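Local coordinates for thioredoxin reductase (Streptomyces clavuligerus, PDB 4NTD) that catalyses, as the FAD-dependent flavoenzyme HlmI, disulfide bond formation in the natural product holomycin, at the interface of chains A and B. Numbering follows the deposited sequence. Chains: chain A/B, Thioredoxin reductase.

Contact 1: the interface of chains A and B. Residues chain A 44, 306, 309-310, 313; chain B 74-76, 306.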
loop_
_atom_site.group_PDB
_atom_site.type_symbol
_atom_site.label_atom_id
_atom_site.label_comp_id
_atom_site.label_asym_id
_atom_site.label_seq_id
_atom_site.Cartn_x
_atom_site.Cartn_y
_atom_site.Cartn_z
ATOM N N ASN A 44 7.757 1.443 -7.340
ATOM C CA ASN A 44 7.320 2.545 -6.479
ATOM C C ASN A 44 8.369 2.868 -5.407
ATOM O O ASN A 44 8.503 4.025 -5.004
ATOM C CB ASN A 44 5.930 2.301 -5.872
ATOM C CG ASN A 44 5.107 3.582 -5.754
ATOM O OD1 ASN A 44 3.923 3.608 -6.096
ATOM N ND2 ASN A 44 5.734 4.654 -5.279
ATOM N N VAL A 306 -1.624 -2.746 -6.264
ATOM C CA VAL A 306 -1.603 -1.444 -5.598
ATOM C C VAL A 306 -1.043 -1.544 -4.170
ATOM O O VAL A 306 -0.411 -0.603 -3.683
ATOM C CB VAL A 306 -2.990 -0.750 -5.623
ATOM C CG1 VAL A 306 -3.975 -1.420 -4.674
ATOM C CG2 VAL A 306 -2.852 0.736 -5.314
ATOM N N ALA A 309 2.756 -1.680 -4.625
ATOM C CA ALA A 309 3.211 -0.305 -4.849
ATOM C C ALA A 309 3.231 0.479 -3.538
ATOM O O ALA A 309 4.199 1.185 -3.243
ATOM C CB ALA A 309 2.320 0.395 -5.867
ATOM N N GLY A 310 2.162 0.343 -2.757
ATOM C CA GLY A 310 2.053 1.013 -1.461
ATOM C C GLY A 310 3.173 0.646 -0.505
ATOM O O GLY A 310 3.716 1.512 0.185
ATOM N N SER A 313 6.509 2.297 -1.598
ATOM C CA SER A 313 6.585 3.672 -1.112
ATOM C C SER A 313 6.949 3.718 0.377
ATOM O O SER A 313 7.796 4.513 0.786
ATOM C CB SER A 313 5.262 4.405 -1.356
ATOM O OG SER A 313 5.345 5.755 -0.933
ATOM N N GLY B 74 4.874 10.808 -6.755
ATOM C CA GLY B 74 5.335 9.562 -6.136
ATOM C C GLY B 74 4.380 8.374 -6.149
ATOM O O GLY B 74 4.675 7.348 -5.543
ATOM N N PHE B 75 3.251 8.515 -6.839
ATOM C CA PHE B 75 2.241 7.455 -6.990
ATOM C C PHE B 75 2.501 6.774 -8.335
ATOM O O PHE B 75 2.396 7.415 -9.380
ATOM C CB PHE B 75 0.855 8.117 -6.962
ATOM C CG PHE B 75 -0.324 7.167 -6.958
ATOM C CD1 PHE B 75 -1.195 7.139 -5.874
ATOM C CD2 PHE B 75 -0.617 6.364 -8.057
ATOM C CE1 PHE B 75 -2.305 6.308 -5.866
ATOM C CE2 PHE B 75 -1.725 5.528 -8.053
ATOM C CZ PHE B 75 -2.568 5.498 -6.957
ATOM N N LEU B 76 2.844 5.486 -8.310
ATOM C CA LEU B 76 3.254 4.772 -9.528
ATOM C C LEU B 76 2.261 4.939 -10.682
ATOM O O LEU B 76 1.075 4.642 -10.540
ATOM C CB LEU B 76 3.458 3.279 -9.250
ATOM C CG LEU B 76 4.025 2.457 -10.412
ATOM C CD1 LEU B 76 5.464 2.858 -10.697
ATOM C CD2 LEU B 76 3.924 0.970 -10.113
ATOM N N VAL B 306 -0.251 6.590 -2.434
ATOM C CA VAL B 306 -0.240 5.220 -2.947
ATOM C C VAL B 306 -0.247 4.187 -1.810
ATOM O O VAL B 306 -0.807 3.098 -1.962
ATOM C CB VAL B 306 0.928 4.975 -3.938
ATOM C CG1 VAL B 306 2.272 4.910 -3.223
ATOM C CG2 VAL B 306 0.680 3.715 -4.759
HETATM O O HOH W 1 4.633 7.747 -2.764
#
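B:Gly74 adopts a positive phi of 91°, a shape that suits glycine, and its backbone carbonyl meets the side chain of A:Asn44, which rises from helix 40-51. The amide of A:Asn44 grips the loop of chain B at two points. Its ND2 donates to B:Gly74 O at 2.9 Å, a fairly straight bond (160° at H) lying close to the amide plane. Its OD1 accepts from the backbone N of B:Leu76 at 3.1 Å. That N-H comes from above the carbonyl plane, 46° out of it. A water joins A:Ser313 OG (2.8 Å) to B:Gly74 O (2.8 Å), so the same carbonyl has a second polar partner. Replacing A:Asn44 with alanine would probably leave B:Gly74 O and B:Leu76 N without these mates and the loop less firmly fixed.

B:Val306 faces the amide from the opposite direction. Both its methyls lie against A:Asn44 OD1, CG2 at 3.5 Å. CG1 also packs on A:Ser313 CB at 3.6 Å, and CG2 reaches A:Ala309 CB at 3.9 Å. Behind it, B:Phe75 of the same chain lays a ring face under CG2, which should steady the valine.

Helix 40-51 starts within the Rossmann glycine motif that binds FAD. The partner loop comes directly after B:Gln73, an FAD-binding residue. The early turns of the two 305-338 helices meet here, probably near the flavin sites, as Val305 also binds FAD.

Contact 2: the interface of chains A and B. Residues chain A 324, 327-328, 331-332; chain B 189, 214, 217-218.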
loop_
_atom_site.group_PDB
_atom_site.type_symbol
_atom_site.label_atom_id
_atom_site.label_comp_id
_atom_site.label_asym_id
_atom_site.label_seq_id
_atom_site.Cartn_x
_atom_site.Cartn_y
_atom_site.Cartn_z
ATOM N N VAL A 324 19.510 9.024 6.075
ATOM C CA VAL A 324 19.785 10.350 6.632
ATOM C C VAL A 324 20.394 10.216 8.029
ATOM O O VAL A 324 21.383 10.876 8.338
ATOM C CB VAL A 324 18.523 11.241 6.676
ATOM C CG1 VAL A 324 18.784 12.514 7.476
ATOM C CG2 VAL A 324 18.071 11.592 5.266
ATOM N N ASP A 327 23.877 9.292 7.459
ATOM C CA ASP A 327 24.577 10.457 6.899
ATOM C C ASP A 327 24.945 11.452 8.010
ATOM O O ASP A 327 26.065 11.967 8.050
ATOM C CB ASP A 327 23.719 11.170 5.833
ATOM C CG ASP A 327 23.537 10.352 4.550
ATOM O OD1 ASP A 327 24.395 9.500 4.234
ATOM O OD2 ASP A 327 22.523 10.576 3.847
ATOM N N VAL A 328 24.001 11.704 8.917
ATOM C CA VAL A 328 24.211 12.638 10.028
ATOM C C VAL A 328 25.241 12.094 11.022
ATOM O O VAL A 328 26.163 12.809 11.414
ATOM C CB VAL A 328 22.888 12.953 10.767
ATOM C CG1 VAL A 328 23.140 13.770 12.031
ATOM C CG2 VAL A 328 21.931 13.702 9.849
ATOM N N ALA A 331 28.707 12.306 9.595
ATOM C CA ALA A 331 29.171 13.696 9.557
ATOM C C ALA A 331 29.580 14.186 10.947
ATOM O O ALA A 331 30.583 14.885 11.091
ATOM C CB ALA A 331 28.097 14.601 8.973
ATOM N N VAL A 332 28.799 13.820 11.961
ATOM C CA VAL A 332 29.110 14.168 13.352
ATOM C C VAL A 332 30.425 13.507 13.783
ATOM O O VAL A 332 31.272 14.146 14.412
ATOM C CB VAL A 332 27.958 13.764 14.305
ATOM C CG1 VAL A 332 28.390 13.828 15.765
ATOM C CG2 VAL A 332 26.745 14.658 14.079
ATOM N N LEU B 189 17.474 18.402 9.026
ATOM C CA LEU B 189 18.486 17.415 8.654
ATOM C C LEU B 189 18.013 16.560 7.474
ATOM O O LEU B 189 18.795 16.241 6.581
ATOM C CB LEU B 189 18.841 16.529 9.853
ATOM C CG LEU B 189 19.475 17.249 11.049
ATOM C CD1 LEU B 189 19.532 16.329 12.257
ATOM C CD2 LEU B 189 20.858 17.779 10.700
ATOM N N ALA B 214 24.613 17.974 15.416
ATOM C CA ALA B 214 24.088 17.433 14.160
ATOM C C ALA B 214 23.881 18.527 13.113
ATOM O O ALA B 214 24.270 18.370 11.956
ATOM C CB ALA B 214 22.785 16.688 14.408
ATOM N N ALA B 217 27.253 19.726 11.910
ATOM C CA ALA B 217 27.893 18.708 11.074
ATOM C C ALA B 217 27.294 18.627 9.668
ATOM O O ALA B 217 28.010 18.344 8.707
ATOM C CB ALA B 217 27.826 17.349 11.754
ATOM N N ARG B 218 25.990 18.871 9.550
ATOM C CA ARG B 218 25.327 18.894 8.239
ATOM C C ARG B 218 25.207 20.307 7.664
ATOM O O ARG B 218 24.548 20.513 6.645
ATOM C CB ARG B 218 23.952 18.219 8.311
ATOM C CG ARG B 218 24.001 16.712 8.525
ATOM C CD ARG B 218 24.671 15.982 7.365
ATOM N NE ARG B 218 23.819 15.908 6.175
ATOM C CZ ARG B 218 24.240 15.995 4.911
ATOM N NH1 ARG B 218 25.524 16.198 4.616
ATOM N NH2 ARG B 218 23.358 15.897 3.923
#
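A:Val328 and A:Val332, one turn apart on helix 305-338, pack against B:Ala214 and B:Ala217 of helix 209-217. Apolar packing dominates this patch. A:Val328 CG1 meets the methyl CB of B:Ala214 at 3.8 Å. With CG1 anti to the backbone N (chi1 172°), CG2 falls beside the N, where it faces B:Arg218 CG at 3.9 Å and comes near B:Leu189 CB. The side chains of A:Val328 and B:Leu189 cross at about a right angle. A:Val332 uses CG2 as well, touching B:Ala217 CB at 3.7 Å and the backbone CA of B:Ala214.

Small side chains let the backbones come close. B:Ala217 CB sits against the main chain between A:Ala331 and A:Val332, 3.7 Å from A:Val332 N. A:Ala331 CB faces B:Ala217 CB at 3.9 Å. At the other end of the patch, A:Val324 CG1 rests on the backbone carbonyl O of B:Leu189 at 3.8 Å.

A:Asp327 and B:Arg218 carry opposite charges but do not touch. The stem of B:Arg218 points in towards the helix and crosses A:Val328 obliquely, with CD beside A:Ala331 CB. Bends at chi2 (-63°) and chi3 (-74°) turn the guanidinium to the side of A:Asp327. B:Arg218 NH2 is still 5.4 Å from A:Asp327 OD2, too far for a salt bridge, so any attraction is probably weak and long-range.

In chain A the patch is one face of the C-terminal half of the long last helix. In chain B it is formed by helix 184-191, which also carries the glutathione-pocket residues B:His187 and B:Leu190, and by the C-terminal end of helix 209-217 with B:Arg218 just beyond it.

Contact 1 and contact 2 lie about 29 Å apart, measured between the centres of their C-alpha atoms. Helix 305-338 of chain A serves both: its early turns belong to contact 1 and its late turns to contact 2. The helix thus reaches from the flavin region across to a separate part of chain B. Contact 1 supplies directed hydrogen bonds, while contact 2 is mainly packing. Because the interface is two-fold symmetric, each contact has a twin, and the two long helices reach over opposite partners. This mutual embrace fits a genuine dimer, as in related thioredoxin reductases, though the structure alone does not prove it.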